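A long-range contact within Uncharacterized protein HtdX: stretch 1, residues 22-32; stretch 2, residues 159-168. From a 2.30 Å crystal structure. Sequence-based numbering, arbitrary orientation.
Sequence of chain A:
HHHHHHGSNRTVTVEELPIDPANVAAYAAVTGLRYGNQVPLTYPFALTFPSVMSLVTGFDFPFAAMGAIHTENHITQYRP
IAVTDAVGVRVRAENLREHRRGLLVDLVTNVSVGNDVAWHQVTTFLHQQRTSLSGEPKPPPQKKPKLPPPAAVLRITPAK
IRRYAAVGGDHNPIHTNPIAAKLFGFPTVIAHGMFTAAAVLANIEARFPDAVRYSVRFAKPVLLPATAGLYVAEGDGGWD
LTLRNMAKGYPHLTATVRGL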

# COMPACT_ATOMS: atom_id res chain seq x y z
N ALA A 22 9.67 14.28 10.69
CA ALA A 22 10.46 14.49 9.45
C ALA A 22 10.15 13.39 8.43
O ALA A 22 10.18 13.61 7.20
CB ALA A 22 11.96 14.50 9.75
N ASN A 23 9.94 12.19 8.95
CA ASN A 23 9.64 11.06 8.11
C ASN A 23 8.23 11.20 7.53
O ASN A 23 8.01 10.96 6.37
CB ASN A 23 9.76 9.79 8.92
CG ASN A 23 9.66 8.58 8.06
OD1 ASN A 23 8.68 7.84 8.11
ND2 ASN A 23 10.61 8.43 7.20
N VAL A 24 7.29 11.66 8.36
CA VAL A 24 5.96 11.97 7.89
C VAL A 24 6.04 13.04 6.76
O VAL A 24 5.46 12.85 5.70
CB VAL A 24 4.99 12.48 9.00
CG1 VAL A 24 3.57 12.66 8.43
CG2 VAL A 24 4.99 11.55 10.20
N ALA A 25 6.78 14.12 7.01
CA ALA A 25 6.91 15.22 6.04
C ALA A 25 7.49 14.70 4.75
O ALA A 25 7.04 15.04 3.69
CB ALA A 25 7.81 16.34 6.58
N ALA A 26 8.50 13.85 4.87
CA ALA A 26 9.20 13.35 3.70
C ALA A 26 8.27 12.47 2.90
O ALA A 26 8.32 12.50 1.69
CB ALA A 26 10.47 12.60 4.09
N TYR A 27 7.46 11.67 3.62
CA TYR A 27 6.45 10.76 3.04
C TYR A 27 5.34 11.54 2.37
O TYR A 27 4.96 11.25 1.24
CB TYR A 27 5.84 9.84 4.15
CG TYR A 27 4.65 8.94 3.73
CD1 TYR A 27 3.32 9.42 3.69
CD2 TYR A 27 4.84 7.59 3.42
CE1 TYR A 27 2.25 8.58 3.36
CE2 TYR A 27 3.79 6.75 3.09
CZ TYR A 27 2.49 7.25 3.04
OH TYR A 27 1.45 6.40 2.70
N ALA A 28 4.78 12.51 3.08
CA ALA A 28 3.80 13.37 2.47
C ALA A 28 4.40 14.00 1.19
O ALA A 28 3.75 13.98 0.15
CB ALA A 28 3.35 14.43 3.45
N ALA A 29 5.66 14.47 1.22
CA ALA A 29 6.23 15.11 0.01
C ALA A 29 6.34 14.14 -1.16
O ALA A 29 5.95 14.45 -2.31
CB ALA A 29 7.60 15.71 0.31
N VAL A 30 6.90 12.97 -0.89
CA VAL A 30 7.09 12.00 -1.99
C VAL A 30 5.75 11.47 -2.56
O VAL A 30 5.66 11.24 -3.77
CB VAL A 30 8.03 10.84 -1.60
CG1 VAL A 30 7.36 9.92 -0.61
CG2 VAL A 30 8.40 10.02 -2.81
N THR A 31 4.74 11.25 -1.70
CA THR A 31 3.43 10.77 -2.16
C THR A 31 2.53 11.87 -2.72
O THR A 31 1.51 11.56 -3.35
CB THR A 31 2.68 10.00 -1.08
OG1 THR A 31 2.44 10.84 0.06
CG2 THR A 31 3.50 8.77 -0.66
N GLY A 32 2.95 13.13 -2.56
CA GLY A 32 2.16 14.28 -2.96
C GLY A 32 0.96 14.52 -2.04
O GLY A 32 -0.08 14.99 -2.48
N ALA A 159 13.00 7.30 -10.34
CA ALA A 159 13.60 8.08 -9.27
C ALA A 159 12.60 8.42 -8.14
O ALA A 159 12.93 8.29 -7.00
CB ALA A 159 14.30 9.32 -9.83
N LYS A 160 11.37 8.80 -8.45
CA LYS A 160 10.32 8.96 -7.42
C LYS A 160 10.18 7.67 -6.53
O LYS A 160 10.04 7.75 -5.28
CB LYS A 160 9.01 9.28 -8.09
CG LYS A 160 7.78 9.32 -7.19
CD LYS A 160 7.84 10.49 -6.22
CE LYS A 160 8.01 11.86 -6.87
NZ LYS A 160 6.97 12.09 -7.91
N ILE A 161 10.31 6.51 -7.16
CA ILE A 161 10.12 5.22 -6.47
C ILE A 161 11.38 4.79 -5.69
O ILE A 161 11.25 4.13 -4.65
CB ILE A 161 9.57 4.13 -7.44
CG1 ILE A 161 8.19 4.53 -7.92
CG2 ILE A 161 9.55 2.70 -6.82
CD1 ILE A 161 7.12 4.60 -6.84
N ARG A 162 12.59 5.16 -6.15
CA ARG A 162 13.79 5.09 -5.28
C ARG A 162 13.55 5.99 -4.06
O ARG A 162 13.79 5.59 -2.95
CB ARG A 162 15.14 5.45 -5.98
CG ARG A 162 15.64 4.43 -7.01
CD ARG A 162 17.05 4.69 -7.59
NE ARG A 162 17.04 5.88 -8.45
CZ ARG A 162 16.75 5.92 -9.75
NH1 ARG A 162 16.48 4.81 -10.44
NH2 ARG A 162 16.79 7.07 -10.38
N ARG A 163 13.01 7.20 -4.26
CA ARG A 163 12.75 8.06 -3.09
C ARG A 163 11.69 7.48 -2.14
O ARG A 163 11.85 7.56 -0.92
CB ARG A 163 12.33 9.50 -3.47
CG ARG A 163 13.46 10.48 -3.65
CD ARG A 163 12.99 11.89 -3.27
NE ARG A 163 12.05 12.37 -4.27
CZ ARG A 163 11.00 13.17 -4.06
NH1 ARG A 163 10.64 13.62 -2.86
NH2 ARG A 163 10.27 13.51 -5.11
N TYR A 164 10.61 6.95 -2.71
CA TYR A 164 9.55 6.29 -1.92
C TYR A 164 10.11 5.12 -1.08
O TYR A 164 9.72 4.91 0.07
CB TYR A 164 8.40 5.79 -2.82
CG TYR A 164 7.33 5.19 -1.95
CD1 TYR A 164 6.54 5.99 -1.12
CD2 TYR A 164 7.20 3.82 -1.84
CE1 TYR A 164 5.61 5.41 -0.25
CE2 TYR A 164 6.29 3.24 -0.97
CZ TYR A 164 5.49 4.01 -0.19
OH TYR A 164 4.55 3.39 0.69
N ALA A 165 11.06 4.38 -1.64
CA ALA A 165 11.64 3.25 -0.89
C ALA A 165 12.27 3.72 0.41
O ALA A 165 12.02 3.12 1.47
CB ALA A 165 12.67 2.53 -1.74
N ALA A 166 13.10 4.75 0.32
CA ALA A 166 13.73 5.37 1.52
C ALA A 166 12.73 5.84 2.62
O ALA A 166 13.00 5.80 3.82
CB ALA A 166 14.60 6.55 1.08
N VAL A 167 11.55 6.24 2.19
CA VAL A 167 10.61 6.85 3.10
C VAL A 167 9.54 5.90 3.62
O VAL A 167 9.17 6.07 4.73
CB VAL A 167 10.03 8.11 2.41
CG1 VAL A 167 9.07 8.84 3.32
CG2 VAL A 167 11.16 9.03 2.01
N GLY A 168 9.14 4.86 2.88
CA GLY A 168 7.97 4.04 3.17
C GLY A 168 8.13 2.59 3.73
O GLY A 168 7.19 1.67 3.63
O HOH W 1 2.13 4.33 1.13

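Two helices of one chain, residues 22-31 and 159-167, pack side by side with their N-to-C directions 156° apart, so they run roughly antiparallel; their axes approach to 9.6 Å. The register is set by two pairs: Y27 lies nearest V167 (CA of Y27 to CA of V167, 5.7 Å) and V30 nearest Y164 (CA of V30 to CA of Y164, 6.2 Å); because the helices are antiparallel, moving forward along the first means moving backward along the second. The touching residues are at least 130 positions apart in sequence. No direct hydrogen bond joins the stretches. Each helix spends its backbone polar groups largely on its own i to i+4 bonds, and the contact, which buries 456 Å² in all, rests mainly on apolar packing.

A22 does not reach the second helix, so the contact begins at N23. Its CA-to-CB bond points sideways, but the amide end comes nearer, with N23 ND2 3.7 Å from V167 O, a polar approach without a hydrogen bond; OD1 is satisfied elsewhere in the structure. V24 and A25 point away. A26 points toward the second helix, where its small methyl CB sits 4.1 Å from V167 CG1.

V167 CG1 also presses closely on Y27. V167 points toward the first helix with chi1 in the t well, placing CG1 3.3 Å from Y27 CA and 3.5 Å from Y27 CB, close enough to touch the helix backbone itself. CG1 also lies at the edge of the Y27 ring, near its plane. Farther out, the two tyrosine side chains meet, Y27 CE2 to Y164 CE1 at 4.0 Å, and CE2 lies at the edge of the Y164 ring. Their hydroxyls converge on one water, whose oxygen is 2.7 Å from Y27 OH and 2.6 Å from Y164 OH; this bridge adds a polar link at the far end of an otherwise apolar tyrosine pair.

A28 turns away, and one helical turn beyond Y27 comes V30, which has the largest covered area of stretch 1. In the p rotamer, V30 CG1 reaches the edge of the Y164 ring, 4.0 Å from Y164 CD1, and more loosely V167 CG1 at 4.4 Å. The other methyl, V30 CG2, lies 3.5 Å from K160 CD and 4.0 Å from R163 CB, so the aliphatic portions of two basic side chains extend the apolar surface. The folded K160 chain, t at chi1 and p thereafter, also brings CD within 3.4 Å of V30 O. R163, whose CA-to-CB bond points toward the first helix, brings NH1 to 4.0 Å from V30 CA, and V30 CB lies over one face of its guanidinium, a flat surface suited to van der Waals contact.

T31 closes the contact with its methyl, CG2 being 4.0 Å from Y164 CE1, while OG1 donates to Y27 O at 2.8 Å and so satisfies its hydroxyl within its own helix. G32 then leaves helical geometry with positive phi, a conformation that favours glycine.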